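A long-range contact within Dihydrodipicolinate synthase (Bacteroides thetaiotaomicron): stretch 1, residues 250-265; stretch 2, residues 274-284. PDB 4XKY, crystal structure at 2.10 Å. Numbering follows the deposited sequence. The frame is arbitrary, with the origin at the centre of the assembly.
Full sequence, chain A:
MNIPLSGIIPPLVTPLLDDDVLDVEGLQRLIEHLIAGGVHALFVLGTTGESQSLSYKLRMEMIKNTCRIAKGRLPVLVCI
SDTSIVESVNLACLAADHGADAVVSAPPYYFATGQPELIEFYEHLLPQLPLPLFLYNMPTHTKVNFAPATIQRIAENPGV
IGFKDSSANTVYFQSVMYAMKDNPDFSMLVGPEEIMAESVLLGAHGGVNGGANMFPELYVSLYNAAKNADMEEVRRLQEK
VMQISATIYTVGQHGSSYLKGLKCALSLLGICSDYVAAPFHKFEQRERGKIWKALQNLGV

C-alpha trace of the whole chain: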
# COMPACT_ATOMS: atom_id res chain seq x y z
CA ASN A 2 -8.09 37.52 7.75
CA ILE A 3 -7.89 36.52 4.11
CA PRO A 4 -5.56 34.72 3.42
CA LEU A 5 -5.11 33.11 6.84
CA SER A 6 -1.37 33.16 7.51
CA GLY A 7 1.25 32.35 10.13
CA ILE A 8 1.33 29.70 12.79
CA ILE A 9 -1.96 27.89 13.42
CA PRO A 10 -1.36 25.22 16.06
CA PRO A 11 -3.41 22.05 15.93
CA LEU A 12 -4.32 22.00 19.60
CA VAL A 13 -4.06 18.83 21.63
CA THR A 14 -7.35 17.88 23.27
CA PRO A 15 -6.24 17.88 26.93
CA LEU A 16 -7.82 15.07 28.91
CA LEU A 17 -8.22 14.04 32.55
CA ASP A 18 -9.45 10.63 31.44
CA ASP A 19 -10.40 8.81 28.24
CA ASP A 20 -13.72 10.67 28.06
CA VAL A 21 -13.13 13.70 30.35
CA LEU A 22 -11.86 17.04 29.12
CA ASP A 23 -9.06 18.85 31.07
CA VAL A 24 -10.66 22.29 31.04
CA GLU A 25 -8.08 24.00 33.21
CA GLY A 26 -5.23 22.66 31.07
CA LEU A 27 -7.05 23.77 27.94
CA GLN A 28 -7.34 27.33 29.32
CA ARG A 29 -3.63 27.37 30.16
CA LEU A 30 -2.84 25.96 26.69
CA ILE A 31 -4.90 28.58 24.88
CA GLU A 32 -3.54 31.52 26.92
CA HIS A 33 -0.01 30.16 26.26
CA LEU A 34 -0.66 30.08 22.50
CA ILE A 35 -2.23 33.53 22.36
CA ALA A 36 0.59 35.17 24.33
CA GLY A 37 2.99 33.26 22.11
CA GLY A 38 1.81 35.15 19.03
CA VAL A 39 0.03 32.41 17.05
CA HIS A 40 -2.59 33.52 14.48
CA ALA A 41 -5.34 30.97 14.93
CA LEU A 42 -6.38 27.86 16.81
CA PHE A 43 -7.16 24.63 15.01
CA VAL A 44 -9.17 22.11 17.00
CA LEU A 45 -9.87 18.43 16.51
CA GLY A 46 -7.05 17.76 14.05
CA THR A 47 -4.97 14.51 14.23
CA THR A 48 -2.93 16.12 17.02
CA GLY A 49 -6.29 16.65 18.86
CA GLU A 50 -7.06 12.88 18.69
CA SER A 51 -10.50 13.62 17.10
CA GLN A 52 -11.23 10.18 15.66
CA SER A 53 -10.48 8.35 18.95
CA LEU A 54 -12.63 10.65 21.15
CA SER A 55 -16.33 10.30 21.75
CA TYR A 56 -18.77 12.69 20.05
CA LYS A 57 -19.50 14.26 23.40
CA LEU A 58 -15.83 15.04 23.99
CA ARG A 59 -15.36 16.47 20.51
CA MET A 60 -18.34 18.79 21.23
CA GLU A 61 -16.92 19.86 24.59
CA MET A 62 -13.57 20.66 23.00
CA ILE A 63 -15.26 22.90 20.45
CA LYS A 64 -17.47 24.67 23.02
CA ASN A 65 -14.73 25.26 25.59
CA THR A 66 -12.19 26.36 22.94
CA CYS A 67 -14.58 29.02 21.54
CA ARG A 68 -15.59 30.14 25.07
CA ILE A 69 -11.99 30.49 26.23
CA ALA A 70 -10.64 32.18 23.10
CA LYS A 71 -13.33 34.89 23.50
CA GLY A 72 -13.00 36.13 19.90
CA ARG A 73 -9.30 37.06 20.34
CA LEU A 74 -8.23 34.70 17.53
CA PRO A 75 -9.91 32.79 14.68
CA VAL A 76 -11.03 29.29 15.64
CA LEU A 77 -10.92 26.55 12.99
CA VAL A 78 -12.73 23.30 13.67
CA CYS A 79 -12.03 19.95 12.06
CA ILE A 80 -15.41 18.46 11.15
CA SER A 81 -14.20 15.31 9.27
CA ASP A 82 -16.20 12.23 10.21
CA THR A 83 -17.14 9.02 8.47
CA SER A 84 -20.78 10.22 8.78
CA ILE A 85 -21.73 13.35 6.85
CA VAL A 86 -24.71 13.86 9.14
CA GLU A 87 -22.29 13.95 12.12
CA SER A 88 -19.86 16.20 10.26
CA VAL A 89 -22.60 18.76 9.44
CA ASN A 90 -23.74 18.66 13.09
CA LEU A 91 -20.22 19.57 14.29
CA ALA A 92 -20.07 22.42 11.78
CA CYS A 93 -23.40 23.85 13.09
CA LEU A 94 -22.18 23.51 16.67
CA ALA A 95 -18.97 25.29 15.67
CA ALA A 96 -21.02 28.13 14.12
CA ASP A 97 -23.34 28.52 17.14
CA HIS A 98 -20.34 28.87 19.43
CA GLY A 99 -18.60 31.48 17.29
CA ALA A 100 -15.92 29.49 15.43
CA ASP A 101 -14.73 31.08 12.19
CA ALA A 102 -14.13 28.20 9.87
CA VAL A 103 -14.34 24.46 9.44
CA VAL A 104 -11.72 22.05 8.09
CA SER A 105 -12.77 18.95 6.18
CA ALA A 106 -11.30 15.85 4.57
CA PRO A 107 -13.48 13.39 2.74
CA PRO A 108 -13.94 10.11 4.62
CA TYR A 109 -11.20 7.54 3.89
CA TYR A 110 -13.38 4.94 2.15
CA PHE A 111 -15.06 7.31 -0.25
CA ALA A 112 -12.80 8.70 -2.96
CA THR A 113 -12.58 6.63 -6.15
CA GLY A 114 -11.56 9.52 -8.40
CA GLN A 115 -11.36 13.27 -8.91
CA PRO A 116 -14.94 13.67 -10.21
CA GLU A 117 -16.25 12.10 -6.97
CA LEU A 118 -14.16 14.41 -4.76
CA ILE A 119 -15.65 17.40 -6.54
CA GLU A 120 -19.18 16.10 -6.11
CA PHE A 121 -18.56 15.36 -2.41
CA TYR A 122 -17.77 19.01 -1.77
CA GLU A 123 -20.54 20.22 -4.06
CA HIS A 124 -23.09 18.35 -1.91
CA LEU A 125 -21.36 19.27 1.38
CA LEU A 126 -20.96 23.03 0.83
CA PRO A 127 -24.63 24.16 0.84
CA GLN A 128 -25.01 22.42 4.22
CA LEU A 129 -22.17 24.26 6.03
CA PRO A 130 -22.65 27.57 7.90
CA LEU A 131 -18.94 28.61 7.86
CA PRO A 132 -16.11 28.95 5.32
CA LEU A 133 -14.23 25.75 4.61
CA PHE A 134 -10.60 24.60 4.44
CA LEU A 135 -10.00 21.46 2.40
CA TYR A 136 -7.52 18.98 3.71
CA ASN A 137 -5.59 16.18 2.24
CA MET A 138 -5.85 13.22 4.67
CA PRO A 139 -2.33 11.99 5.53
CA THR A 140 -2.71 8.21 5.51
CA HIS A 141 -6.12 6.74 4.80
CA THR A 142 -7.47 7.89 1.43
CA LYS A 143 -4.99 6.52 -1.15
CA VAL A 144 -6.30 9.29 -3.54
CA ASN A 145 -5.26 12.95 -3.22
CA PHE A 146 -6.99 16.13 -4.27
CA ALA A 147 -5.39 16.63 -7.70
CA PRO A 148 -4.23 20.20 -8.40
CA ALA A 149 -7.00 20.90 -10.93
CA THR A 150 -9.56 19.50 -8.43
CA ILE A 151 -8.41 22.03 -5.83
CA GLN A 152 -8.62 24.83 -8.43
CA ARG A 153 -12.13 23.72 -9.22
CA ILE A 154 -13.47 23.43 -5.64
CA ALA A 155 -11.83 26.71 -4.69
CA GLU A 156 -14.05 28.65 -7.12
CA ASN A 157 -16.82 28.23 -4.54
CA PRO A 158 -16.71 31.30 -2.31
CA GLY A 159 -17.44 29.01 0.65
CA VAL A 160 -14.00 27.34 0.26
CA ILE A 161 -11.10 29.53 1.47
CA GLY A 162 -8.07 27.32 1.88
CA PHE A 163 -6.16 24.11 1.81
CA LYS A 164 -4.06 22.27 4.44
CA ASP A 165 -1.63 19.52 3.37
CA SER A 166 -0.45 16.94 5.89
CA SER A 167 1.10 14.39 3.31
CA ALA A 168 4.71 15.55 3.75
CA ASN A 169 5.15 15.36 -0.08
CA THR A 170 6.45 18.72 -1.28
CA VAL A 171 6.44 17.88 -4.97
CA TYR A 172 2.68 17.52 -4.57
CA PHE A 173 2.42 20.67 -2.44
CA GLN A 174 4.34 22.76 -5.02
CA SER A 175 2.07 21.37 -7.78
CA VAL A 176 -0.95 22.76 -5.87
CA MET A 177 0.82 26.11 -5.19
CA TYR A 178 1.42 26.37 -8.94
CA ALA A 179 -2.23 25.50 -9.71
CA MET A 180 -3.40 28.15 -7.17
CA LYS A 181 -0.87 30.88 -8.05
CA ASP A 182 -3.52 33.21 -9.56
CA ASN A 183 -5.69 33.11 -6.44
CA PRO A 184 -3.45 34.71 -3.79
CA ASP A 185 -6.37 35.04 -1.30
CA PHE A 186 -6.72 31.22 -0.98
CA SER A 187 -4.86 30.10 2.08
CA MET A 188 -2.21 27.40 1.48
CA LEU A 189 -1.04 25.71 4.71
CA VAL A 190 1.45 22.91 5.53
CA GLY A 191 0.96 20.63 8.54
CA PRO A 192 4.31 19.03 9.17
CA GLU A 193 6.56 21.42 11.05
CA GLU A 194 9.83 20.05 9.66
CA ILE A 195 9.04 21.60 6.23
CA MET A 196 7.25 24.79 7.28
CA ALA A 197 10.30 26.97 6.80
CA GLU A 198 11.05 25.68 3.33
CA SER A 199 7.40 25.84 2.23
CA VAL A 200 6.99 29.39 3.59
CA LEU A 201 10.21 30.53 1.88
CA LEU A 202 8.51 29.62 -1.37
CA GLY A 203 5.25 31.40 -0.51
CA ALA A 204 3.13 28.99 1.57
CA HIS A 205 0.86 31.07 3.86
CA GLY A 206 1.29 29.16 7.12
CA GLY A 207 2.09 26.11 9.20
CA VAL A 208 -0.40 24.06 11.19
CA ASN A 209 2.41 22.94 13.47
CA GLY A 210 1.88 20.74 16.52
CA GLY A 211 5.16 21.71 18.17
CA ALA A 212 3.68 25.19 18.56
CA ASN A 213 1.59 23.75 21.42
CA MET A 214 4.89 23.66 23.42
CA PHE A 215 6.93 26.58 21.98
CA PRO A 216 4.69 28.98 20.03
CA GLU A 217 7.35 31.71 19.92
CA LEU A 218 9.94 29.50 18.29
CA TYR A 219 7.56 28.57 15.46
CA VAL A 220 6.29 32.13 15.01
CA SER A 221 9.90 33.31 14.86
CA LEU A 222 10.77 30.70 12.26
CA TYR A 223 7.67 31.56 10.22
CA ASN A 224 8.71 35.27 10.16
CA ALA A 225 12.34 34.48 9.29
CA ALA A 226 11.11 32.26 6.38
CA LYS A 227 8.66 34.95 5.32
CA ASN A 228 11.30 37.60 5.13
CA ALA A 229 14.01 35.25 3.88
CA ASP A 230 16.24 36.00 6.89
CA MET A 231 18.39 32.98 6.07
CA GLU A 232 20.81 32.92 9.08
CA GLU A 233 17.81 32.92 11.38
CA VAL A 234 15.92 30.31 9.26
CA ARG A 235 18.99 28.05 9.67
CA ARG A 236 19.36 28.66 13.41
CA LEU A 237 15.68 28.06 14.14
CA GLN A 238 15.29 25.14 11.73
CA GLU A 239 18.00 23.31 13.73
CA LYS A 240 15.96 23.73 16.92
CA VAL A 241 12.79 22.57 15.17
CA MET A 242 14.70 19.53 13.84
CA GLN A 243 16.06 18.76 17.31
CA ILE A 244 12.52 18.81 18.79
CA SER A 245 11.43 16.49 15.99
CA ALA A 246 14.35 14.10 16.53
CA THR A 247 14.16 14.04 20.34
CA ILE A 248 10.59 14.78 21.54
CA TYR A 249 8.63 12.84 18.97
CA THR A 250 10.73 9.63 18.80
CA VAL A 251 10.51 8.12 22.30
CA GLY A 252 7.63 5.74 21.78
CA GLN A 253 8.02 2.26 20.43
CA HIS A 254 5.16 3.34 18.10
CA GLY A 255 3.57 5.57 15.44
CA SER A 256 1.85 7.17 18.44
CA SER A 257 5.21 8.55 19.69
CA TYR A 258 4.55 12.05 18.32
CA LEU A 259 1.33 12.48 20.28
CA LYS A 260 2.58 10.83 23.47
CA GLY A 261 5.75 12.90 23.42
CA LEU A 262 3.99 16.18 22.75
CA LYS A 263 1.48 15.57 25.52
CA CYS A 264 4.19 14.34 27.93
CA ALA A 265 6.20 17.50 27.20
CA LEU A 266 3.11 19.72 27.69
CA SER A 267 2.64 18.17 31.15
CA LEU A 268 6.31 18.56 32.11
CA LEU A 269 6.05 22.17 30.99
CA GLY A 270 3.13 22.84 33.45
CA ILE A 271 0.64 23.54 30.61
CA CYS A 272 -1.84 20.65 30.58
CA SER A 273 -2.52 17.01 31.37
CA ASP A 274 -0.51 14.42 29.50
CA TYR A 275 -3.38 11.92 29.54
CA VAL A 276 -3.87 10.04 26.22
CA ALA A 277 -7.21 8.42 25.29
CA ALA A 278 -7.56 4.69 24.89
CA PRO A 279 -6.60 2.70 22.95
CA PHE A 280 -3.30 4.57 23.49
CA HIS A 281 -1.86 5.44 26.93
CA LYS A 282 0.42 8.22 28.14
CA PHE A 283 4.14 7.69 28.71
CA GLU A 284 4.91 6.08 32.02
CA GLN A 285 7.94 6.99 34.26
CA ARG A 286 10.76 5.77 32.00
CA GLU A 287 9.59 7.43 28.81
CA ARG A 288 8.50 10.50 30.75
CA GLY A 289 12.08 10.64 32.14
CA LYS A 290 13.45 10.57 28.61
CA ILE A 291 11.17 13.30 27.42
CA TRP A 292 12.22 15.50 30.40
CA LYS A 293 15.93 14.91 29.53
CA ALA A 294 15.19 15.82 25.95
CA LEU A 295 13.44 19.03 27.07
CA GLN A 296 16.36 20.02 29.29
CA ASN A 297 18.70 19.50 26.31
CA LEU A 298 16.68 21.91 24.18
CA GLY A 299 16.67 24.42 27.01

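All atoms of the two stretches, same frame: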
# COMPACT_ATOMS: atom_id res chain seq x y z
N THR A 250 10.22 10.98 19.17
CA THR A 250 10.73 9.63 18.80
C THR A 250 10.90 8.66 19.97
O THR A 250 11.53 7.63 19.83
CB THR A 250 12.10 9.74 18.10
OG1 THR A 250 12.99 10.49 18.95
CG2 THR A 250 11.97 10.44 16.74
N VAL A 251 10.32 8.96 21.13
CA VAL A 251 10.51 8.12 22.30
C VAL A 251 9.66 6.86 22.32
O VAL A 251 10.09 5.82 22.80
CB VAL A 251 10.28 8.90 23.59
CG1 VAL A 251 10.24 7.95 24.78
CG2 VAL A 251 11.41 9.90 23.74
N GLY A 252 8.44 6.94 21.84
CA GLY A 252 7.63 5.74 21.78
C GLY A 252 8.28 4.59 21.00
O GLY A 252 9.10 4.81 20.10
N GLN A 253 7.93 3.37 21.36
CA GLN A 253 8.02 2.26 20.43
C GLN A 253 6.70 2.23 19.63
O GLN A 253 5.95 1.25 19.72
CB GLN A 253 8.22 0.93 21.17
N HIS A 254 6.40 3.30 18.89
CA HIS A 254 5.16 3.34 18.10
C HIS A 254 5.03 4.53 17.12
O HIS A 254 5.84 5.46 17.12
CB HIS A 254 3.93 3.30 19.02
N GLY A 255 4.00 4.45 16.28
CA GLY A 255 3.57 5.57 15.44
C GLY A 255 2.98 6.69 16.31
O GLY A 255 3.06 7.88 15.97
N SER A 256 2.42 6.28 17.45
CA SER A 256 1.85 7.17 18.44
C SER A 256 2.88 8.05 19.20
O SER A 256 2.49 8.88 20.04
CB SER A 256 1.14 6.32 19.47
OG SER A 256 2.06 5.38 20.04
N SER A 257 4.18 7.85 18.94
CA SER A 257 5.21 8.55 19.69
C SER A 257 5.15 10.08 19.59
O SER A 257 5.52 10.78 20.55
CB SER A 257 6.61 8.06 19.30
OG SER A 257 6.74 8.07 17.90
N TYR A 258 4.69 10.60 18.46
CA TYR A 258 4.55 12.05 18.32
C TYR A 258 3.57 12.59 19.35
O TYR A 258 3.90 13.46 20.12
CB TYR A 258 4.12 12.42 16.90
CG TYR A 258 3.46 13.76 16.75
CD1 TYR A 258 4.17 14.94 16.87
CD2 TYR A 258 2.11 13.85 16.43
CE1 TYR A 258 3.55 16.18 16.70
CE2 TYR A 258 1.48 15.07 16.26
CZ TYR A 258 2.20 16.23 16.41
OH TYR A 258 1.55 17.44 16.22
N LEU A 259 2.39 12.02 19.40
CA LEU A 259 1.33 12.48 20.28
C LEU A 259 1.69 12.30 21.77
O LEU A 259 1.52 13.20 22.58
CB LEU A 259 0.06 11.72 19.95
CG LEU A 259 -1.08 11.94 20.94
CD1 LEU A 259 -1.60 13.37 20.83
CD2 LEU A 259 -2.17 10.92 20.72
N LYS A 260 2.19 11.12 22.11
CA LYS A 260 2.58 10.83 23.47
C LYS A 260 3.68 11.76 23.96
O LYS A 260 3.67 12.17 25.10
CB LYS A 260 3.01 9.37 23.58
CG LYS A 260 1.83 8.44 23.52
CD LYS A 260 2.15 7.08 22.95
CE LYS A 260 2.40 6.03 23.97
NZ LYS A 260 1.82 4.76 23.45
N GLY A 261 4.65 12.03 23.09
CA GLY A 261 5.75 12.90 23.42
C GLY A 261 5.31 14.33 23.61
O GLY A 261 5.68 14.97 24.61
N LEU A 262 4.56 14.84 22.64
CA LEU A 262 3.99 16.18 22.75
C LEU A 262 3.21 16.36 24.04
O LEU A 262 3.44 17.28 24.78
CB LEU A 262 3.04 16.43 21.59
CG LEU A 262 2.54 17.84 21.38
CD1 LEU A 262 3.72 18.75 21.11
CD2 LEU A 262 1.59 17.87 20.19
N LYS A 263 2.29 15.46 24.31
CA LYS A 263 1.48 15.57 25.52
C LYS A 263 2.33 15.41 26.81
O LYS A 263 2.11 16.12 27.78
CB LYS A 263 0.30 14.61 25.47
CG LYS A 263 -0.89 15.12 24.66
CD LYS A 263 -2.14 14.35 25.06
CE LYS A 263 -3.40 15.05 24.60
NZ LYS A 263 -4.65 14.33 25.00
N CYS A 264 3.28 14.48 26.80
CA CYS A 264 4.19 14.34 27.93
C CYS A 264 4.93 15.68 28.18
O CYS A 264 4.96 16.21 29.31
CB CYS A 264 5.17 13.22 27.65
SG CYS A 264 6.23 12.86 29.05
N ALA A 265 5.48 16.24 27.10
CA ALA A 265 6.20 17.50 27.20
C ALA A 265 5.31 18.62 27.73
O ALA A 265 5.77 19.38 28.58
CB ALA A 265 6.80 17.92 25.87
N ASP A 274 -1.09 15.28 30.53
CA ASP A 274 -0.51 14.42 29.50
C ASP A 274 -1.38 13.23 29.17
O ASP A 274 -0.97 12.36 28.39
CB ASP A 274 0.88 13.93 29.92
CG ASP A 274 0.89 13.33 31.33
OD1 ASP A 274 -0.14 13.37 32.05
OD2 ASP A 274 1.94 12.80 31.72
N TYR A 275 -2.57 13.15 29.74
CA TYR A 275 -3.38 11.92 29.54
C TYR A 275 -3.71 11.69 28.06
O TYR A 275 -4.10 12.64 27.36
CB TYR A 275 -4.69 11.97 30.37
CG TYR A 275 -5.32 10.60 30.51
CD1 TYR A 275 -4.97 9.76 31.56
CD2 TYR A 275 -6.24 10.12 29.57
CE1 TYR A 275 -5.52 8.52 31.68
CE2 TYR A 275 -6.77 8.86 29.67
CZ TYR A 275 -6.41 8.09 30.75
OH TYR A 275 -6.92 6.85 30.93
N VAL A 276 -3.60 10.43 27.61
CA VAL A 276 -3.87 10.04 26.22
C VAL A 276 -5.04 9.03 26.18
O VAL A 276 -5.09 8.10 26.97
CB VAL A 276 -2.62 9.41 25.57
CG1 VAL A 276 -2.93 8.90 24.17
CG2 VAL A 276 -1.48 10.42 25.51
N ALA A 277 -5.99 9.23 25.26
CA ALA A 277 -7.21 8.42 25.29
C ALA A 277 -6.91 7.02 24.77
O ALA A 277 -6.19 6.86 23.78
CB ALA A 277 -8.28 9.02 24.39
N ALA A 278 -7.51 6.04 25.41
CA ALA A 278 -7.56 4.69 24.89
C ALA A 278 -8.02 4.71 23.42
O ALA A 278 -8.90 5.49 23.05
CB ALA A 278 -8.52 3.85 25.72
N PRO A 279 -7.45 3.84 22.59
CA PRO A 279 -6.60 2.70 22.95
C PRO A 279 -5.13 2.98 23.29
O PRO A 279 -4.41 2.04 23.65
CB PRO A 279 -6.63 1.85 21.68
CG PRO A 279 -6.74 2.87 20.57
CD PRO A 279 -7.58 3.98 21.13
N PHE A 280 -4.67 4.21 23.13
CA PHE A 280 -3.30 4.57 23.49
C PHE A 280 -3.24 4.90 24.98
O PHE A 280 -4.28 5.03 25.63
CB PHE A 280 -2.82 5.73 22.62
CG PHE A 280 -2.70 5.37 21.15
CD1 PHE A 280 -1.86 4.34 20.73
CD2 PHE A 280 -3.43 6.06 20.18
CE1 PHE A 280 -1.75 4.01 19.38
CE2 PHE A 280 -3.34 5.73 18.84
CZ PHE A 280 -2.51 4.71 18.44
N HIS A 281 -2.02 4.98 25.55
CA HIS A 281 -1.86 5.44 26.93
C HIS A 281 -0.62 6.30 27.07
O HIS A 281 0.38 6.10 26.39
CB HIS A 281 -1.89 4.26 27.92
CG HIS A 281 -0.67 3.37 27.87
ND1 HIS A 281 -0.52 2.35 26.96
CD2 HIS A 281 0.41 3.30 28.68
CE1 HIS A 281 0.63 1.72 27.17
NE2 HIS A 281 1.21 2.28 28.22
N LYS A 282 -0.70 7.30 27.95
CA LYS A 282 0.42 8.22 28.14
C LYS A 282 1.72 7.50 28.55
O LYS A 282 1.69 6.44 29.13
CB LYS A 282 0.06 9.27 29.19
CG LYS A 282 -0.14 8.68 30.58
CD LYS A 282 -0.41 9.76 31.61
CE LYS A 282 -0.30 9.23 33.03
NZ LYS A 282 -0.76 10.29 33.98
N PHE A 283 2.84 8.12 28.22
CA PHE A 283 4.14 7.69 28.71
C PHE A 283 4.19 7.54 30.22
O PHE A 283 3.88 8.46 30.96
CB PHE A 283 5.22 8.69 28.32
CG PHE A 283 5.65 8.60 26.88
CD1 PHE A 283 5.54 7.42 26.15
CD2 PHE A 283 6.22 9.70 26.28
CE1 PHE A 283 5.98 7.36 24.81
CE2 PHE A 283 6.65 9.66 24.98
CZ PHE A 283 6.52 8.50 24.23
N GLU A 284 4.65 6.37 30.64
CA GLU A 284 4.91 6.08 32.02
C GLU A 284 6.28 6.68 32.44
O GLU A 284 6.90 7.40 31.66
CB GLU A 284 4.79 4.54 32.22
CG GLU A 284 3.37 4.04 31.97
CD GLU A 284 3.16 2.53 32.13
OE1 GLU A 284 4.12 1.76 32.47
OE2 GLU A 284 1.98 2.12 31.92
O HOH W 1 -0.25 2.84 23.76
O HOH W 2 2.17 10.84 27.03

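The irregular segment 274-284 packs along the helix that begins at Ser257 and along the loop leading into it, burying 694 Å² summed over both sides. Three residues dominate the contact: Phe283, Lys260 and Lys263.

Phe283 covers the most surface. Its CA-to-CB bond points sideways, but with chi1 at -76° (m) the ring comes nearer to the first stretch and enters a pocket formed by the loop and the first turns of the helix. Lys260 CB lies over one face of this ring, 3.8 Å from its centroid and 14° off the normal, a well-centred CH-pi contact. Other neighbours approach obliquely: Val251 CG1 is 3.8 Å from Phe283 CZ, and Cys264 CB is 3.9 Å from Phe283 CD2. The backbone also comes close to the ring, with Gly252 N 3.4 Å from Phe283 CZ and Gly261 N 3.6 Å from Phe283 CE2. Gly261 N is already engaged in the helix, donating to Ser257 O (3.0 Å). The backbone of Phe283 is tied to the same helix through water 2, which accepts from Phe283 N (3.0 Å) and donates to Lys260 O (2.8 Å). Lys260 O also accepts the helical hydrogen bond from Cys264 N (2.9 Å).

Beyond its CB, Lys260 extends along the second stretch. Lys260 CG lies 4.3 Å from Val276 CG2, and Lys260 CE is 3.2 Å from His281 O. Lys260 NZ donates to the oxygen of water 1 (2.8 Å), which also accepts a weak hydrogen bond from His281 N (3.3 Å), so the side chain is linked to the opposing backbone through solvent. A weak hydrogen bond from Lys260 NZ to Ser256 OG (3.5 Å) connects it back to its own stretch. Nearby, Ser256 CB sits over one face of the Phe280 ring, 4.0 Å from the centroid and 22° off the normal.

Lys263 makes the one direct hydrogen bond between the stretches, from its NZ to Tyr275 O (3.0 Å); the amino group is also hydrogen-bonded elsewhere in the structure. An extended side chain, with chi2 to chi4 all t, carries the charge to this carbonyl, while Lys263 CD packs 4.0 Å from Val276 CG2. Val276 also meets Leu259, whose CD2 is 4.1 Å from Val276 CG1. At the backbone of Lys263 the stretches come close: Lys263 O lies 3.3 Å from Asp274 CB and 3.6 Å from Asp274 CA, the latter a CA-H...O contact.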